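Local coordinates for hypothetical protein TM841 (Thermotoga maritima, PDB 1MGP) that binds long-chain fatty acids such as palmitate and may take part in lipid transport or fatty acid metabolism, at residues 41-44 with 48-51. Numbering follows the deposited sequence.
Sequences SWME and IDSI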
# COMPACT_ATOMS: atom_id res chain seq x y z
N SER A 41 -5.22 -1.41 12.98
CA SER A 41 -6.57 -1.67 13.44
C SER A 41 -7.49 -2.29 12.38
O SER A 41 -8.50 -2.91 12.72
CB SER A 41 -7.20 -0.38 13.97
OG SER A 41 -7.31 0.58 12.93
N TRP A 42 -7.15 -2.13 11.11
CA TRP A 42 -7.98 -2.67 10.02
C TRP A 42 -7.97 -4.19 9.91
O TRP A 42 -8.89 -4.78 9.34
CB TRP A 42 -7.57 -2.06 8.68
CG TRP A 42 -8.02 -0.64 8.50
CD1 TRP A 42 -8.24 0.29 9.48
CD2 TRP A 42 -8.27 0.03 7.25
NE1 TRP A 42 -8.61 1.49 8.92
CE2 TRP A 42 -8.63 1.36 7.56
CE3 TRP A 42 -8.21 -0.37 5.91
CZ2 TRP A 42 -8.94 2.30 6.57
CZ3 TRP A 42 -8.52 0.57 4.92
CH2 TRP A 42 -8.88 1.89 5.26
N MSE A 43 -6.93 -4.83 10.44
CA MSE A 43 -6.84 -6.28 10.38
C MSE A 43 -8.08 -6.90 11.03
O MSE A 43 -8.73 -7.77 10.46
CB MSE A 43 -5.58 -6.77 11.10
CG MSE A 43 -5.43 -8.29 11.13
SE MSE A 43 -3.75 -8.90 11.90
CE MSE A 43 -2.56 -8.23 10.51
N GLU A 44 -8.41 -6.43 12.23
CA GLU A 44 -9.57 -6.94 12.95
C GLU A 44 -10.87 -6.29 12.47
O GLU A 44 -11.88 -6.97 12.29
CB GLU A 44 -9.40 -6.71 14.45
CG GLU A 44 -10.69 -6.90 15.23
CD GLU A 44 -10.49 -6.80 16.73
OE1 GLU A 44 -9.80 -5.87 17.18
OE2 GLU A 44 -11.05 -7.66 17.45
N ILE A 48 -8.84 -8.24 7.46
CA ILE A 48 -7.86 -8.14 6.38
C ILE A 48 -6.53 -8.65 6.92
O ILE A 48 -5.98 -8.08 7.86
CB ILE A 48 -7.68 -6.68 5.92
CG1 ILE A 48 -8.97 -6.17 5.28
CG2 ILE A 48 -6.52 -6.58 4.94
CD1 ILE A 48 -8.94 -4.69 4.90
N ASP A 49 -6.02 -9.73 6.34
CA ASP A 49 -4.74 -10.28 6.78
C ASP A 49 -3.64 -9.71 5.88
O ASP A 49 -3.92 -9.21 4.79
CB ASP A 49 -4.79 -11.82 6.69
CG ASP A 49 -3.58 -12.48 7.33
OD1 ASP A 49 -2.92 -11.84 8.18
OD2 ASP A 49 -3.30 -13.65 7.00
N SER A 50 -2.40 -9.78 6.35
CA SER A 50 -1.27 -9.24 5.58
C SER A 50 -0.17 -10.29 5.45
O SER A 50 0.28 -10.84 6.45
CB SER A 50 -0.73 -7.99 6.29
OG SER A 50 0.33 -7.39 5.56
N ILE A 51 0.24 -10.58 4.21
CA ILE A 51 1.30 -11.56 3.99
C ILE A 51 2.63 -10.83 3.80
O ILE A 51 2.78 -9.97 2.93
CB ILE A 51 1.00 -12.47 2.76
CG1 ILE A 51 2.10 -13.53 2.62
CG2 ILE A 51 0.85 -11.64 1.49
CD1 ILE A 51 1.83 -14.57 1.55
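Met43 and Ile48 carry this contact through two backbone interactions that run in opposite senses. The amide of Ile48 donates a hydrogen bond to the carbonyl of Met43, with Ile48 N 3.0 Å from Met43 O; the N-H...O angle is 142°, so the bond is appreciably bent. In return, Met43 CA makes a CA-H...O contact of 3.2 Å with Ile48 O. That same oxygen lies 3.3 Å from Met43 CG, because a chi1 of 178° sets CG anti to the backbone N and carries the side chain alongside the Ile48 carbonyl. Residue 43 is a selenomethionine; beyond CG its chain stays extended until chi3, where it bends, and CE ends 4.3 Å from Asp49 OD1, a loose approach rather than a close contact. The short helix 42-45 lies in the crossover of a beta-alpha-beta unit, between strand 28-33 and its parallel neighbour 48-56, and the Met43-Ile48 bond spans the short turn from helix into strand in this DegV-family protein. Backbone hydrogen bonds of Asp49 with Ile30 and Val32 join strand 48-56 to strand 28-33. The Asp49 carboxylate is divided between tasks: OD1 accepts a weak bond from Ser50 N at 2.8 Å, while OD2 forms a salt bridge with Arg99 and a hydrogen bond with Tyr103 of helix 93-105. The buried side chains of Trp42 and Ile48 both reach helix 151-162, the indole against Pro151 and Arg155 and the isoleucine against Ala154. Trp42 also meets the ring of Tyr46 edge-to-face, and its side chain remains about 11 Å from the bound palmitic acid.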